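Long-range contact in Rik1-associated factor 1 (Schizosaccharomyces pombe, PDB 4O9D), which is a component of the Clr4 methyltransferase complex, which helps establish heterochromatin by methylating histone H3, and is represented here by its beta-propeller domain: residues Thr302-Ser307 with Ser315-Gly320. Numbering follows the deposited sequence.
Sequences TFVWDS and SLLKHG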
ATOM      1  N   THR A 302     -10.969  12.211   7.585  1.00 22.88           N
ATOM      2  CA  THR A 302      -9.786  11.749   8.317  1.00 21.66           C
ATOM      3  C   THR A 302      -9.788  12.377   9.701  1.00 25.09           C
ATOM      4  O   THR A 302      -9.805  13.623   9.823  1.00 25.83           O
ATOM      5  CB  THR A 302      -8.492  12.201   7.609  1.00 20.94           C
ATOM      6  OG1 THR A 302      -8.399  11.598   6.310  1.00 20.24           O
ATOM      7  CG2 THR A 302      -7.261  11.863   8.443  1.00 20.65           C
ATOM      8  N   PHE A 303      -9.800  11.545  10.739  1.00 21.37           N
ATOM      9  CA  PHE A 303      -9.609  12.041  12.105  1.00 27.42           C
ATOM     10  C   PHE A 303      -8.110  12.212  12.371  1.00 25.06           C
ATOM     11  O   PHE A 303      -7.317  11.400  11.923  1.00 26.53           O
ATOM     12  CB  PHE A 303     -10.249  11.093  13.140  1.00 28.24           C
ATOM     13  CG  PHE A 303     -11.757  11.208  13.222  1.00 28.00           C
ATOM     14  CD1 PHE A 303     -12.562  10.583  12.301  1.00 28.51           C
ATOM     15  CD2 PHE A 303     -12.358  11.967  14.221  1.00 39.91           C
ATOM     16  CE1 PHE A 303     -13.929  10.680  12.365  1.00 31.28           C
ATOM     17  CE2 PHE A 303     -13.729  12.079  14.285  1.00 39.50           C
ATOM     18  CZ  PHE A 303     -14.517  11.425  13.353  1.00 42.28           C
ATOM     19  N   VAL A 304      -7.737  13.275  13.080  1.00 24.97           N
ATOM     20  CA  VAL A 304      -6.342  13.530  13.445  1.00 23.76           C
ATOM     21  C   VAL A 304      -6.202  13.746  14.945  1.00 26.70           C
ATOM     22  O   VAL A 304      -7.037  14.425  15.532  1.00 27.71           O
ATOM     23  CB  VAL A 304      -5.810  14.763  12.766  1.00 21.83           C
ATOM     24  CG1 VAL A 304      -4.313  14.932  13.103  1.00 25.79           C
ATOM     25  CG2 VAL A 304      -6.029  14.658  11.236  1.00 21.73           C
ATOM     26  N   TRP A 305      -5.141  13.177  15.540  1.00 21.46           N
ATOM     27  CA  TRP A 305      -4.872  13.295  16.971  1.00 25.49           C
ATOM     28  C   TRP A 305      -3.461  13.800  17.194  1.00 24.50           C
ATOM     29  O   TRP A 305      -2.547  13.475  16.454  1.00 25.63           O
ATOM     30  CB  TRP A 305      -4.961  11.922  17.677  1.00 26.54           C
ATOM     31  CG  TRP A 305      -6.302  11.299  17.732  1.00 23.94           C
ATOM     32  CD1 TRP A 305      -7.264  11.504  18.684  1.00 27.21           C
ATOM     33  CD2 TRP A 305      -6.846  10.343  16.813  1.00 25.25           C
ATOM     34  NE1 TRP A 305      -8.370  10.743  18.402  1.00 29.23           N
ATOM     35  CE2 TRP A 305      -8.137  10.015  17.267  1.00 26.36           C
ATOM     36  CE3 TRP A 305      -6.362   9.730  15.652  1.00 26.25           C
ATOM     37  CZ2 TRP A 305      -8.958   9.099  16.606  1.00 29.13           C
ATOM     38  CZ3 TRP A 305      -7.180   8.816  14.990  1.00 32.33           C
ATOM     39  CH2 TRP A 305      -8.466   8.517  15.465  1.00 33.24           C
ATOM     40  N   ASP A 306      -3.294  14.591  18.240  1.00 25.55           N
ATOM     41  CA  ASP A 306      -1.997  14.952  18.762  1.00 20.00           C
ATOM     42  C   ASP A 306      -1.668  13.894  19.785  1.00 28.19           C
ATOM     43  O   ASP A 306      -2.361  13.770  20.790  1.00 30.38           O
ATOM     44  CB  ASP A 306      -2.121  16.314  19.460  1.00 29.79           C
ATOM     45  CG  ASP A 306      -0.847  16.755  20.152  1.00 34.09           C
ATOM     46  OD1 ASP A 306       0.063  15.936  20.411  1.00 30.96           O
ATOM     47  OD2 ASP A 306      -0.755  17.958  20.436  1.00 40.19           O
ATOM     48  N   SER A 307      -0.623  13.120  19.539  1.00 26.18           N
ATOM     49  CA  SER A 307      -0.359  11.937  20.367  1.00 31.40           C
ATOM     50  C   SER A 307      -0.101  12.301  21.840  1.00 35.60           C
ATOM     51  O   SER A 307      -0.172  11.448  22.713  1.00 32.19           O
ATOM     52  CB  SER A 307       0.832  11.176  19.811  1.00 26.60           C
ATOM     53  OG  SER A 307       1.954  12.029  19.767  1.00 31.99           O
ATOM     54  N   SER A 315      -8.476  17.358  15.002  1.00 31.48           N
ATOM     55  CA  SER A 315      -9.184  17.909  13.867  1.00 31.58           C
ATOM     56  C   SER A 315      -9.864  16.814  13.077  1.00 31.20           C
ATOM     57  O   SER A 315      -9.598  15.620  13.267  1.00 28.14           O
ATOM     58  CB  SER A 315      -8.215  18.661  12.958  1.00 33.63           C
ATOM     59  OG  SER A 315      -8.940  19.404  11.993  1.00 43.04           O
ATOM     60  N   LEU A 316     -10.753  17.248  12.197  1.00 24.85           N
ATOM     61  CA  LEU A 316     -11.503  16.370  11.333  1.00 23.34           C
ATOM     62  C   LEU A 316     -11.448  16.957   9.922  1.00 29.12           C
ATOM     63  O   LEU A 316     -11.934  18.076   9.661  1.00 26.36           O
ATOM     64  CB  LEU A 316     -12.915  16.273  11.856  1.00 30.12           C
ATOM     65  CG  LEU A 316     -13.912  15.459  11.050  1.00 33.78           C
ATOM     66  CD1 LEU A 316     -13.264  14.266  10.459  1.00 34.66           C
ATOM     67  CD2 LEU A 316     -15.056  15.060  11.977  1.00 39.09           C
ATOM     68  N   LEU A 317     -10.808  16.216   9.026  1.00 24.83           N
ATOM     69  CA  LEU A 317     -10.502  16.703   7.689  1.00 22.92           C
ATOM     70  C   LEU A 317     -11.447  16.058   6.692  1.00 27.37           C
ATOM     71  O   LEU A 317     -11.261  14.886   6.339  1.00 27.18           O
ATOM     72  CB  LEU A 317      -9.076  16.318   7.318  1.00 19.93           C
ATOM     73  CG  LEU A 317      -7.988  16.500   8.382  1.00 22.56           C
ATOM     74  CD1 LEU A 317      -6.727  15.892   7.788  1.00 23.90           C
ATOM     75  CD2 LEU A 317      -7.777  17.974   8.749  1.00 26.52           C
ATOM     76  N   LYS A 318     -12.435  16.817   6.220  1.00 20.60           N
ATOM     77  CA  LYS A 318     -13.544  16.243   5.469  1.00 26.93           C
ATOM     78  C   LYS A 318     -13.413  16.350   3.947  1.00 26.09           C
ATOM     79  O   LYS A 318     -12.922  17.340   3.422  1.00 24.82           O
ATOM     80  CB  LYS A 318     -14.842  16.925   5.892  1.00 32.03           C
ATOM     81  CG  LYS A 318     -15.281  16.607   7.305  1.00 28.93           C
ATOM     82  CD  LYS A 318     -16.429  17.534   7.745  1.00 33.90           C
ATOM     83  CE  LYS A 318     -17.236  16.894   8.878  1.00 46.15           C
ATOM     84  NZ  LYS A 318     -18.345  17.750   9.386  1.00 54.85           N
ATOM     85  N   HIS A 319     -13.881  15.334   3.233  1.00 25.08           N
ATOM     86  CA  HIS A 319     -14.077  15.493   1.795  1.00 26.67           C
ATOM     87  C   HIS A 319     -15.558  15.690   1.503  1.00 27.82           C
ATOM     88  O   HIS A 319     -16.401  15.586   2.391  1.00 30.77           O
ATOM     89  CB  HIS A 319     -13.545  14.293   1.013  1.00 25.24           C
ATOM     90  CG  HIS A 319     -12.067  14.335   0.788  1.00 21.40           C
ATOM     91  ND1 HIS A 319     -11.503  14.477  -0.464  1.00 23.33           N
ATOM     92  CD2 HIS A 319     -11.038  14.281   1.662  1.00 19.68           C
ATOM     93  CE1 HIS A 319     -10.189  14.498  -0.347  1.00 23.40           C
ATOM     94  NE2 HIS A 319      -9.881  14.385   0.929  1.00 24.80           N
ATOM     95  N   GLY A 320     -15.871  15.929   0.241  1.00 28.86           N
ATOM     96  CA  GLY A 320     -17.225  16.256  -0.153  1.00 34.41           C
ATOM     97  C   GLY A 320     -18.046  15.071  -0.607  1.00 32.14           C
ATOM     98  O   GLY A 320     -17.667  13.911  -0.445  1.00 34.00           O
TER
HETATM   99  O   HOH W   1      -9.517  13.517   4.749  1.00 22.01           O
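Ser315 faces Val304 where the edge strand 315-318 pairs antiparallel with strand 301-306, the last two strands of a four-stranded blade in the WD-repeat beta-propeller. Val304 N donates to Ser315 O over 3.0 Å, while the return bond from Ser315 N to Val304 O is weak at 3.3 Å. A small serine suits this partly exposed edge, opposite a buried, beta-branched valine whose shape fits an extended strand.

Leu316 turns to the other face of the sheet and lies alongside Phe303, both side chains pointing the same way. CG anti to its backbone N (chi1 176°) carries the branch to the ring, and CD1 comes to lie over the centre of the Phe303 ring, 4.1 Å from the centroid, a CH-pi contact. CD2 lies over the same face near CZ, 3.9 Å from it, so both methyls of the branched residue cover one face of the flat ring. The Phe303 side chain also touches Thr276 and Gln278. An alanine in place of Phe303 would probably leave Leu316 CD1 without its aromatic face and open a gap beside Thr276.

Leu317 returns to the face of Thr302 and Val304, where a bulky apolar group fills the space against the next blade: both Leu317 and Thr302 touch Phe351 of strand 351-354. Its CD1 packs 3.7 Å from Val304 CG2. The backbone bond from Leu317 N to Thr302 O is nearly straight, 173° at the hydrogen, and Thr302 N returns one to Leu317 O. Threonine combines a methyl for this apolar layer with a hydroxyl that bonds to Ser296 OG and to a water. That water lies 2.7 Å from Thr302 OG1 and donates to Leu317 O, which thereby accepts two hydrogen bonds.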